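Local coordinates for putative triphosphoribosyl-dephospho-coA synthase (Archaeoglobus fulgidus DSM 4304, PDB 3H9P), which is of unproven function but may bind ATP and act as a triphosphoribosyl-dephospho-CoA synthase, at residues R42-S47 and G59-L64; V65-S70 and S239-L244; A147-L150 and I156-E159; L177-L182 and E217-L222. All blocks are in the same frame, centred on the assembly; numbering follows the deposited sequence.

Contact 1 of 4, residues R42-S47 and G59-L64; sequences RAVKES and GAFLLL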
loop_
_atom_site.group_PDB
_atom_site.type_symbol
_atom_site.label_atom_id
_atom_site.label_comp_id
_atom_site.label_asym_id
_atom_site.label_seq_id
_atom_site.Cartn_x
_atom_site.Cartn_y
_atom_site.Cartn_z
ATOM N N ARG A 42 -16.012 16.120 -5.908
ATOM C CA ARG A 42 -16.324 17.523 -6.145
ATOM C C ARG A 42 -15.378 18.421 -5.366
ATOM O O ARG A 42 -14.808 19.376 -5.928
ATOM C CB ARG A 42 -17.775 17.810 -5.768
ATOM C CG ARG A 42 -18.714 17.694 -6.994
ATOM C CD ARG A 42 -20.076 17.045 -6.716
ATOM N NE ARG A 42 -20.763 16.732 -7.967
ATOM C CZ ARG A 42 -21.618 17.543 -8.602
ATOM N NH1 ARG A 42 -21.920 18.737 -8.104
ATOM N NH2 ARG A 42 -22.181 17.151 -9.746
ATOM N N ALA A 43 -15.183 18.116 -4.091
ATOM C CA ALA A 43 -14.270 18.907 -3.277
ATOM C C ALA A 43 -12.922 18.968 -3.949
ATOM O O ALA A 43 -12.325 20.034 -4.042
ATOM C CB ALA A 43 -14.148 18.350 -1.830
ATOM N N VAL A 44 -12.458 17.822 -4.434
ATOM C CA VAL A 44 -11.130 17.752 -5.032
ATOM C C VAL A 44 -11.073 18.538 -6.325
ATOM O O VAL A 44 -10.142 19.311 -6.542
ATOM C CB VAL A 44 -10.661 16.275 -5.269
ATOM C CG1 VAL A 44 -9.398 16.234 -6.115
ATOM C CG2 VAL A 44 -10.446 15.572 -3.954
ATOM N N LYS A 45 -12.053 18.323 -7.203
ATOM C CA LYS A 45 -12.075 19.073 -8.454
ATOM C C LYS A 45 -12.158 20.568 -8.144
ATOM O O LYS A 45 -11.465 21.376 -8.758
ATOM C CB LYS A 45 -13.229 18.630 -9.333
ATOM C CG LYS A 45 -13.057 17.243 -9.929
ATOM C CD LYS A 45 -14.219 16.918 -10.853
ATOM C CE LYS A 45 -14.115 15.530 -11.421
ATOM N NZ LYS A 45 -15.015 15.376 -12.602
ATOM N N GLU A 46 -12.948 20.933 -7.145
ATOM C CA GLU A 46 -13.214 22.347 -6.897
ATOM C C GLU A 46 -12.005 23.124 -6.433
ATOM O O GLU A 46 -11.618 24.101 -7.059
ATOM C CB GLU A 46 -14.378 22.545 -5.921
ATOM C CG GLU A 46 -15.685 22.729 -6.628
ATOM C CD GLU A 46 -16.844 23.053 -5.704
ATOM O OE1 GLU A 46 -16.637 23.675 -4.617
ATOM O OE2 GLU A 46 -17.985 22.684 -6.096
ATOM N N SER A 47 -11.418 22.686 -5.326
ATOM C CA SER A 47 -10.331 23.419 -4.720
ATOM C C SER A 47 -9.034 23.281 -5.537
ATOM O O SER A 47 -7.955 23.681 -5.088
ATOM C CB SER A 47 -10.139 22.944 -3.295
ATOM O OG SER A 47 -9.778 21.590 -3.304
ATOM N N GLY A 59 -6.555 13.965 1.393
ATOM C CA GLY A 59 -6.856 13.266 2.638
ATOM C C GLY A 59 -7.717 14.100 3.545
ATOM O O GLY A 59 -8.615 13.583 4.203
ATOM N N ALA A 60 -7.464 15.412 3.562
ATOM C CA ALA A 60 -8.316 16.311 4.331
ATOM C C ALA A 60 -9.781 16.137 3.899
ATOM O O ALA A 60 -10.666 15.937 4.764
ATOM C CB ALA A 60 -7.855 17.723 4.210
ATOM N N PHE A 61 -10.027 16.135 2.579
ATOM C CA PHE A 61 -11.408 15.946 2.034
ATOM C C PHE A 61 -12.037 14.603 2.289
ATOM O O PHE A 61 -13.278 14.475 2.525
ATOM C CB PHE A 61 -11.420 16.211 0.525
ATOM C CG PHE A 61 -11.045 17.628 0.160
ATOM C CD1 PHE A 61 -11.493 18.707 0.936
ATOM C CD2 PHE A 61 -10.325 17.884 -0.976
ATOM C CE1 PHE A 61 -11.215 19.995 0.597
ATOM C CE2 PHE A 61 -10.023 19.192 -1.341
ATOM C CZ PHE A 61 -10.474 20.255 -0.533
ATOM N N LEU A 62 -11.200 13.574 2.222
ATOM C CA LEU A 62 -11.681 12.221 2.493
ATOM C C LEU A 62 -12.065 12.086 3.981
ATOM O O LEU A 62 -12.944 11.307 4.333
ATOM C CB LEU A 62 -10.628 11.187 2.083
ATOM C CG LEU A 62 -10.898 9.700 2.250
ATOM C CD1 LEU A 62 -12.220 9.229 1.572
ATOM C CD2 LEU A 62 -9.664 8.894 1.760
ATOM N N LEU A 63 -11.369 12.829 4.834
ATOM C CA LEU A 63 -11.691 12.896 6.250
ATOM C C LEU A 63 -12.928 13.775 6.485
ATOM O O LEU A 63 -13.869 13.378 7.215
ATOM C CB LEU A 63 -10.507 13.420 7.086
ATOM C CG LEU A 63 -9.288 12.523 7.373
ATOM C CD1 LEU A 63 -8.119 13.310 7.994
ATOM C CD2 LEU A 63 -9.687 11.328 8.294
ATOM N N LEU A 64 -12.963 14.937 5.853
ATOM C CA LEU A 64 -14.010 15.928 6.198
ATOM C C LEU A 64 -15.360 15.674 5.602
ATOM O O LEU A 64 -16.353 15.899 6.249
ATOM C CB LEU A 64 -13.573 17.339 5.821
ATOM C CG LEU A 64 -12.462 17.926 6.702
ATOM C CD1 LEU A 64 -11.835 19.081 5.894
ATOM C CD2 LEU A 64 -12.977 18.416 8.063
#
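The carbonyl oxygen of A43 is gripped twice by S47, and it also lies 3.6 Å from CE2 of F61 on the facing helix. The backbone N of S47 donates to A43 O over 3.1 Å, the normal bond of a helical turn. The hydroxyl of S47 donates to the same oxygen from the opposite face of the carbonyl plane, with OG tilted 30° out of it. OG can fold back this far because it stands between the backbone N and the carbonyl carbon, with chi1 at 63°. S47 is the first residue to leave helical geometry, so both bonds close the last turn of helix 36-46. The same hydroxyl oxygen also meets the F61 ring at its edge, near the ring plane. S47 OG is 3.1 Å from F61 CE2 and nearly as close to CZ.

F61 supplies the whole contact from its own helix. The methyl of A43 sits over one ring face in a CH-pi contact. A43 CB is 3.8 Å from the centroid of the F61 ring and 13° off its normal. V44 adds one branch, which comes in obliquely. Its CG2 lies 3.8 Å from F61 CD2. A23, in a loop, touches A43, S47 and F61. V44 also packs on A101 of helix 92-105.

This is helix-helix packing in an all-helical fold. One phenylalanine of helix 58-68 fills the join with the C-terminal turn of helix 36-46, which is closed by a serine-to-carbonyl bond from i+4 to i.

Contact 2 of 4, residues V65-S70 and S239-L244; sequences VPLISS and SIFLAL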
loop_
_atom_site.group_PDB
_atom_site.type_symbol
_atom_site.label_atom_id
_atom_site.label_comp_id
_atom_site.label_asym_id
_atom_site.label_seq_id
_atom_site.Cartn_x
_atom_site.Cartn_y
_atom_site.Cartn_z
ATOM N N VAL A 65 -15.407 15.188 4.368
ATOM C CA VAL A 65 -16.680 14.987 3.730
ATOM C C VAL A 65 -17.618 14.055 4.527
ATOM O O VAL A 65 -18.811 14.351 4.668
ATOM C CB VAL A 65 -16.462 14.609 2.217
ATOM C CG1 VAL A 65 -17.695 14.099 1.592
ATOM C CG2 VAL A 65 -15.921 15.827 1.472
ATOM N N PRO A 66 -17.107 12.932 5.061
ATOM C CA PRO A 66 -18.050 12.112 5.850
ATOM C C PRO A 66 -18.563 12.792 7.125
ATOM O O PRO A 66 -19.713 12.546 7.503
ATOM C CB PRO A 66 -17.223 10.884 6.232
ATOM C CG PRO A 66 -16.217 10.789 5.208
ATOM C CD PRO A 66 -15.843 12.213 4.858
ATOM N N LEU A 67 -17.722 13.617 7.769
ATOM C CA LEU A 67 -18.171 14.370 8.935
ATOM C C LEU A 67 -19.159 15.447 8.536
ATOM O O LEU A 67 -20.138 15.644 9.220
ATOM C CB LEU A 67 -17.002 15.007 9.699
ATOM C CG LEU A 67 -15.878 14.044 10.104
ATOM C CD1 LEU A 67 -14.630 14.821 10.539
ATOM C CD2 LEU A 67 -16.323 12.975 11.083
ATOM N N ILE A 68 -18.903 16.126 7.412
ATOM C CA ILE A 68 -19.818 17.138 6.947
ATOM C C ILE A 68 -21.180 16.551 6.529
ATOM O O ILE A 68 -22.215 17.189 6.666
ATOM C CB ILE A 68 -19.191 18.020 5.872
ATOM C CG1 ILE A 68 -17.999 18.782 6.525
ATOM C CG2 ILE A 68 -20.274 19.010 5.303
ATOM C CD1 ILE A 68 -16.982 19.444 5.581
ATOM N N SER A 69 -21.177 15.316 6.056
ATOM C CA SER A 69 -22.414 14.676 5.623
ATOM C C SER A 69 -23.305 14.425 6.812
ATOM O O SER A 69 -24.505 14.258 6.653
ATOM C CB SER A 69 -22.140 13.361 4.887
ATOM O OG SER A 69 -21.885 12.326 5.818
ATOM N N SER A 70 -22.699 14.433 8.002
ATOM C CA SER A 70 -23.426 14.253 9.272
ATOM C C SER A 70 -23.391 15.512 10.157
ATOM O O SER A 70 -23.498 15.415 11.388
ATOM C CB SER A 70 -22.809 13.088 10.045
ATOM O OG SER A 70 -22.672 11.951 9.211
ATOM N N SER A 239 -9.869 17.305 13.178
ATOM C CA SER A 239 -9.960 17.608 14.610
ATOM C C SER A 239 -10.548 19.011 14.886
ATOM O O SER A 239 -11.318 19.158 15.823
ATOM C CB SER A 239 -8.576 17.531 15.282
ATOM O OG SER A 239 -8.117 16.216 15.348
ATOM N N ILE A 240 -10.122 20.018 14.102
ATOM C CA ILE A 240 -10.652 21.368 14.190
ATOM C C ILE A 240 -12.147 21.344 13.919
ATOM O O ILE A 240 -12.918 21.921 14.656
ATOM C CB ILE A 240 -9.953 22.364 13.195
ATOM C CG1 ILE A 240 -8.492 22.632 13.586
ATOM C CG2 ILE A 240 -10.691 23.726 13.170
ATOM C CD1 ILE A 240 -7.665 23.359 12.513
ATOM N N PHE A 241 -12.548 20.651 12.856
ATOM C CA PHE A 241 -13.946 20.533 12.530
ATOM C C PHE A 241 -14.748 19.959 13.695
ATOM O O PHE A 241 -15.764 20.507 14.066
ATOM C CB PHE A 241 -14.239 19.758 11.232
ATOM C CG PHE A 241 -15.743 19.721 10.910
ATOM C CD1 PHE A 241 -16.380 20.824 10.359
ATOM C CD2 PHE A 241 -16.527 18.635 11.286
ATOM C CE1 PHE A 241 -17.773 20.839 10.128
ATOM C CE2 PHE A 241 -17.921 18.627 11.060
ATOM C CZ PHE A 241 -18.545 19.740 10.487
ATOM N N LEU A 242 -14.313 18.842 14.253
ATOM C CA LEU A 242 -15.021 18.313 15.434
ATOM C C LEU A 242 -15.043 19.276 16.618
ATOM O O LEU A 242 -16.093 19.459 17.248
ATOM C CB LEU A 242 -14.488 16.938 15.848
ATOM C CG LEU A 242 -14.714 15.885 14.757
ATOM C CD1 LEU A 242 -14.050 14.525 15.062
ATOM C CD2 LEU A 242 -16.228 15.721 14.493
ATOM N N ALA A 243 -13.919 19.933 16.901
ATOM C CA ALA A 243 -13.879 20.838 18.059
ATOM C C ALA A 243 -14.856 22.015 17.890
ATOM O O ALA A 243 -15.495 22.474 18.879
ATOM C CB ALA A 243 -12.441 21.329 18.328
ATOM N N LEU A 244 -14.943 22.505 16.644
ATOM C CA LEU A 244 -15.896 23.578 16.262
ATOM C C LEU A 244 -17.332 23.168 16.501
ATOM O O LEU A 244 -18.135 23.948 17.044
ATOM C CB LEU A 244 -15.762 23.950 14.785
ATOM C CG LEU A 244 -14.470 24.666 14.382
ATOM C CD1 LEU A 244 -14.468 24.897 12.903
ATOM C CD2 LEU A 244 -14.305 25.996 15.150
#
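L67 and I68 on one helix and F241 on the other make most of the apolar packing. I68 lies over one face of the F241 ring. Its CG1 is 4.1 Å from F241 CZ and stands toward the rim, not over the ring centre. The two side chains run at a slant to each other. L67 approaches the same ring obliquely through its CB, which is 4.0 Å from F241 CE2. F241 reaches across because its CG points opposite to the backbone N, with chi1 at -178°. Replacing F241 with an alanine would probably leave I68 CG1 and L67 CB without the ring they pack on, and open a gap between the helices. A second, looser apolar contact lies alongside, where L67 CD1 comes within 4.4 Å of L242 CG.

These contacts join the later part of helix 58-68 to helix 230-246, the last helix of an all-helical fold, across 168 intervening residues. Helix 58-68 is kinked at P66, whose N cannot donate to the turn before.

The polar bonds stay within each segment or go to other partners. S69 OG donates to P66 O over 2.8 Å, from 33° out of the carbonyl plane. The backbone oxygen of S69 accepts from R34. On the other helix, S239 OG lies within hydrogen-bonding reach of the backbone oxygens of S157 and L235, and its one proton can serve only one of them at a time. Further apolar cover comes from helix 24-33, where F27 touches I68, and from helix 155-167, where A161 touches L242.

Contact 3 of 4, residues A147-L150 and I156-E159; sequences AREL and ISIE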
loop_
_atom_site.group_PDB
_atom_site.type_symbol
_atom_site.label_atom_id
_atom_site.label_comp_id
_atom_site.label_asym_id
_atom_site.label_seq_id
_atom_site.Cartn_x
_atom_site.Cartn_y
_atom_site.Cartn_z
ATOM N N ALA A 147 -7.775 5.838 6.574
ATOM C CA ALA A 147 -8.598 4.612 6.387
ATOM C C ALA A 147 -9.170 4.120 7.713
ATOM O O ALA A 147 -10.348 3.798 7.855
ATOM C CB ALA A 147 -7.733 3.500 5.754
ATOM N N ARG A 148 -8.269 4.077 8.674
ATOM C CA ARG A 148 -8.517 3.725 10.061
ATOM C C ARG A 148 -9.501 4.675 10.784
ATOM O O ARG A 148 -10.341 4.210 11.541
ATOM C CB ARG A 148 -7.143 3.696 10.709
ATOM C CG ARG A 148 -7.017 3.837 12.203
ATOM C CD ARG A 148 -5.735 3.153 12.482
ATOM N NE ARG A 148 -4.866 3.867 13.381
ATOM C CZ ARG A 148 -3.556 3.697 13.401
ATOM N NH1 ARG A 148 -2.976 2.882 12.520
ATOM N NH2 ARG A 148 -2.830 4.362 14.283
ATOM N N GLU A 149 -9.405 5.984 10.547
ATOM C CA GLU A 149 -10.455 6.945 10.939
ATOM C C GLU A 149 -11.811 6.650 10.266
ATOM O O GLU A 149 -12.883 6.846 10.860
ATOM C CB GLU A 149 -10.047 8.380 10.539
ATOM C CG GLU A 149 -8.877 8.923 11.322
ATOM C CD GLU A 149 -9.236 9.194 12.767
ATOM O OE1 GLU A 149 -9.824 10.249 13.067
ATOM O OE2 GLU A 149 -8.950 8.337 13.600
ATOM N N LEU A 150 -11.774 6.244 9.001
ATOM C CA LEU A 150 -13.019 6.042 8.302
ATOM C C LEU A 150 -13.697 4.789 8.831
ATOM O O LEU A 150 -14.933 4.673 8.760
ATOM C CB LEU A 150 -12.818 6.007 6.778
ATOM C CG LEU A 150 -13.168 7.368 6.101
ATOM C CD1 LEU A 150 -12.242 8.451 6.542
ATOM C CD2 LEU A 150 -13.195 7.295 4.574
ATOM N N ILE A 156 -8.762 9.285 16.050
ATOM C CA ILE A 156 -7.729 10.317 16.085
ATOM C C ILE A 156 -8.297 11.750 16.066
ATOM O O ILE A 156 -7.875 12.605 16.826
ATOM C CB ILE A 156 -6.702 10.098 14.961
ATOM C CG1 ILE A 156 -6.045 8.719 15.166
ATOM C CG2 ILE A 156 -5.658 11.193 14.985
ATOM C CD1 ILE A 156 -5.430 8.053 13.881
ATOM N N SER A 157 -9.302 11.995 15.249
ATOM C CA SER A 157 -9.884 13.308 15.138
ATOM C C SER A 157 -10.531 13.787 16.433
ATOM O O SER A 157 -10.400 14.958 16.801
ATOM C CB SER A 157 -10.918 13.311 13.993
ATOM O OG SER A 157 -10.257 12.957 12.783
ATOM N N ILE A 158 -11.247 12.883 17.087
ATOM C CA ILE A 158 -11.881 13.110 18.402
ATOM C C ILE A 158 -10.861 13.431 19.493
ATOM O O ILE A 158 -11.041 14.388 20.248
ATOM C CB ILE A 158 -12.720 11.867 18.846
ATOM C CG1 ILE A 158 -13.927 11.727 17.929
ATOM C CG2 ILE A 158 -13.171 11.952 20.347
ATOM C CD1 ILE A 158 -14.563 10.352 17.962
ATOM N N GLU A 159 -9.788 12.656 19.538
ATOM C CA GLU A 159 -8.684 12.879 20.480
ATOM C C GLU A 159 -8.034 14.233 20.200
ATOM O O GLU A 159 -7.719 14.977 21.129
ATOM C CB GLU A 159 -7.644 11.726 20.393
ATOM C CG GLU A 159 -6.285 12.061 20.969
ATOM C CD GLU A 159 -5.157 11.146 20.498
ATOM O OE1 GLU A 159 -5.349 10.303 19.565
ATOM O OE2 GLU A 159 -4.038 11.281 21.070
#
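E149 is bent at chi2 (-70°), which turns its carboxylate onto the first turn of the helix carrying I156 and S157. The two oxygens divide the work. OE2 accepts from the backbone N of I156 over 2.6 Å, on its syn side and 22° out of the carboxylate plane. OE1 takes two bonds from S157. The backbone N of S157 reaches E149 OE1 over 2.8 Å, also syn but 34° out of plane. The hydroxyl S157 OG donates to E149 OE1 over 2.8 Å, nearly in line with the C-O bond. Amides in a first turn lack a helical acceptor, and E149 supplies one to both. S157 OG is also bonded to S238 OG. The side chains of I156 and E149 cross at about a right angle, with I156 CB 3.2 Å from E149 OE2. A glutamine in place of E149 would probably lose one of the two acceptor oxygens and leave a first-turn amide without its partner. R148 adds a looser touch, its NE 4.3 Å from I156 CD1.

The contact ties the short helix 145-151 to the start of helix 155-167. Helix 230-246 packs on both through L235, and helix 171-182 meets I156 through L181.

Contact 4 of 4, residues L177-L182 and E217-L222; sequences LYYHLL and ELDEKL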
loop_
_atom_site.group_PDB
_atom_site.type_symbol
_atom_site.label_atom_id
_atom_site.label_comp_id
_atom_site.label_asym_id
_atom_site.label_seq_id
_atom_site.Cartn_x
_atom_site.Cartn_y
_atom_site.Cartn_z
ATOM N N LEU A 177 -1.587 21.210 18.598
ATOM C CA LEU A 177 -2.205 19.979 18.067
ATOM C C LEU A 177 -1.335 19.342 17.002
ATOM O O LEU A 177 -1.056 18.157 17.053
ATOM C CB LEU A 177 -3.619 20.196 17.505
ATOM C CG LEU A 177 -4.260 18.881 16.960
ATOM C CD1 LEU A 177 -4.157 17.683 17.955
ATOM C CD2 LEU A 177 -5.693 19.020 16.530
ATOM N N TYR A 178 -0.892 20.141 16.043
ATOM C CA TYR A 178 -0.134 19.626 14.924
ATOM C C TYR A 178 1.117 18.884 15.396
ATOM O O TYR A 178 1.390 17.757 14.945
ATOM C CB TYR A 178 0.205 20.762 13.951
ATOM C CG TYR A 178 1.084 20.338 12.808
ATOM C CD1 TYR A 178 0.556 19.633 11.723
ATOM C CD2 TYR A 178 2.450 20.638 12.813
ATOM C CE1 TYR A 178 1.388 19.237 10.642
ATOM C CE2 TYR A 178 3.274 20.250 11.779
ATOM C CZ TYR A 178 2.746 19.550 10.689
ATOM O OH TYR A 178 3.574 19.175 9.656
ATOM N N TYR A 179 1.881 19.490 16.302
ATOM C CA TYR A 179 3.107 18.821 16.768
ATOM C C TYR A 179 2.839 17.570 17.605
ATOM O O TYR A 179 3.551 16.553 17.476
ATOM C CB TYR A 179 4.130 19.796 17.376
ATOM C CG TYR A 179 4.727 20.712 16.304
ATOM C CD1 TYR A 179 5.860 20.329 15.578
ATOM C CD2 TYR A 179 4.136 21.939 15.999
ATOM C CE1 TYR A 179 6.403 21.149 14.589
ATOM C CE2 TYR A 179 4.675 22.776 15.009
ATOM C CZ TYR A 179 5.806 22.360 14.298
ATOM O OH TYR A 179 6.344 23.169 13.306
ATOM N N HIS A 180 1.771 17.625 18.405
ATOM C CA HIS A 180 1.254 16.451 19.071
ATOM C C HIS A 180 0.989 15.301 18.097
ATOM O O HIS A 180 1.433 14.174 18.339
ATOM C CB HIS A 180 -0.035 16.808 19.757
ATOM C CG HIS A 180 -0.645 15.684 20.519
ATOM N ND1 HIS A 180 -0.126 15.235 21.720
ATOM C CD2 HIS A 180 -1.756 14.943 20.281
ATOM C CE1 HIS A 180 -0.892 14.263 22.190
ATOM N NE2 HIS A 180 -1.883 14.063 21.335
ATOM N N LEU A 181 0.222 15.560 17.027
ATOM C CA LEU A 181 -0.087 14.476 16.087
ATOM C C LEU A 181 1.202 14.054 15.356
ATOM O O LEU A 181 1.458 12.860 15.165
ATOM C CB LEU A 181 -1.211 14.860 15.120
ATOM C CG LEU A 181 -2.577 15.205 15.752
ATOM C CD1 LEU A 181 -3.621 15.794 14.754
ATOM C CD2 LEU A 181 -3.137 14.007 16.440
ATOM N N LEU A 182 2.033 15.031 15.001
ATOM C CA LEU A 182 3.316 14.740 14.381
ATOM C C LEU A 182 4.191 13.791 15.242
ATOM O O LEU A 182 4.825 12.859 14.709
ATOM C CB LEU A 182 4.059 16.045 14.040
ATOM C CG LEU A 182 5.182 15.995 12.986
ATOM C CD1 LEU A 182 4.661 15.595 11.569
ATOM C CD2 LEU A 182 5.928 17.313 12.947
ATOM N N GLU A 217 13.567 24.737 12.333
ATOM C CA GLU A 217 14.609 23.786 11.987
ATOM C C GLU A 217 13.975 22.578 11.333
ATOM O O GLU A 217 14.236 22.281 10.169
ATOM C CB GLU A 217 15.302 23.322 13.258
ATOM C CG GLU A 217 16.800 23.262 13.185
ATOM C CD GLU A 217 17.414 23.203 14.571
ATOM O OE1 GLU A 217 16.668 22.866 15.528
ATOM O OE2 GLU A 217 18.623 23.490 14.709
ATOM N N LEU A 218 13.110 21.907 12.089
ATOM C CA LEU A 218 12.458 20.704 11.628
ATOM C C LEU A 218 11.716 20.968 10.340
ATOM O O LEU A 218 11.887 20.232 9.375
ATOM C CB LEU A 218 11.519 20.136 12.689
ATOM C CG LEU A 218 10.722 18.878 12.312
ATOM C CD1 LEU A 218 11.608 17.704 11.891
ATOM C CD2 LEU A 218 9.852 18.458 13.501
ATOM N N ASP A 219 10.920 22.030 10.305
ATOM C CA ASP A 219 10.124 22.308 9.122
ATOM C C ASP A 219 11.036 22.393 7.927
ATOM O O ASP A 219 10.764 21.786 6.885
ATOM C CB ASP A 219 9.343 23.608 9.288
ATOM C CG ASP A 219 8.108 23.435 10.150
ATOM O OD1 ASP A 219 7.610 22.283 10.231
ATOM O OD2 ASP A 219 7.646 24.433 10.756
ATOM N N GLU A 220 12.146 23.104 8.105
ATOM C CA GLU A 220 13.112 23.283 7.036
ATOM C C GLU A 220 13.868 22.012 6.654
ATOM O O GLU A 220 14.355 21.896 5.515
ATOM C CB GLU A 220 14.092 24.400 7.370
ATOM C CG GLU A 220 14.567 25.110 6.150
ATOM C CD GLU A 220 15.883 25.828 6.366
ATOM O OE1 GLU A 220 15.976 26.632 7.329
ATOM O OE2 GLU A 220 16.819 25.578 5.567
ATOM N N LYS A 221 13.985 21.075 7.596
ATOM C CA LYS A 221 14.639 19.806 7.277
ATOM C C LYS A 221 13.723 18.940 6.416
ATOM O O LYS A 221 14.149 18.367 5.409
ATOM C CB LYS A 221 15.067 19.046 8.525
ATOM C CG LYS A 221 16.010 17.888 8.186
ATOM C CD LYS A 221 15.683 16.602 8.981
ATOM C CE LYS A 221 16.619 15.471 8.576
ATOM N NZ LYS A 221 17.859 15.991 7.924
ATOM N N LEU A 222 12.464 18.871 6.843
ATOM C CA LEU A 222 11.385 18.231 6.110
ATOM C C LEU A 222 11.257 18.765 4.678
ATOM O O LEU A 222 11.094 17.993 3.727
ATOM C CB LEU A 222 10.082 18.418 6.893
ATOM C CG LEU A 222 9.691 17.316 7.893
ATOM C CD1 LEU A 222 10.888 16.675 8.591
ATOM C CD2 LEU A 222 8.633 17.782 8.905
HETATM O O HOH W 1 5.891 20.048 9.778
#
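The apolar part of this contact is L182 against L218. The two side chains reach toward each other tip to tip, and L182 CD2 is 4.1 Å from L218 CD2. Both have CG anti to the backbone N (chi1 -160° in L182 and 178° in L218), which sends their ends toward each other. I202 and A206 of helix 196-208 also touch L182, and I202 touches L222 too.

The polar part centres on D219. The hydroxyl of Y179 comes close to its carboxylate, with Y179 OH 3.1 Å from D219 OD2. The angle is poor, so this is a close approach and not a hydrogen bond. The side chains meet at a slant, and the ring and carboxylate planes are 38° apart.

A water makes the clearer polar link. It donates to D219 OD1 over 2.9 Å. It also lies 2.5 Å from Y178 OH, short enough that the exact value is doubtful. The water lies in the plane of the Y178 ring, at its edge.

The two tyrosines also meet each other. CD2 of Y178 stands 3.7 Å above one face of the Y179 ring, toward its rim. In turn, Y179 CD2 lies in the plane of the Y178 ring. R215, earlier on helix 212-225, makes a cation-pi contact with Y179.

The backbones stay well apart, with Y179 CA and L218 CA 10.8 Å from each other. This is side-chain packing between two helices of an all-helical fold, with one leucine pair and a probable water bridge from Y178 to D219 joining helix 171-182 to helix 212-225.

How the contacts relate
Contacts 1, 2 and 3 gather round the middle of the chain. Contacts 1 and 2 share helix 58-68, with centres about 13 Å apart, and L64 CD2 touches F241 CB at 3.7 Å. Contact 3 lies about 11 Å from contact 2, centre to centre, and is nested in the chain loop that contact 2 closes. L242 CD1 packs on S157 CB there, at 3.5 Å. Contact 3 also meets contact 1, where L63 CD2 lies 3.7 Å from E149 CB. Contact 4 is more peripheral, its centre about 23 Å from those of contacts 1 and 2 and about 20 Å from that of contact 3. It still joins the others: S239 CB touches L177 CD2 at 3.5 Å.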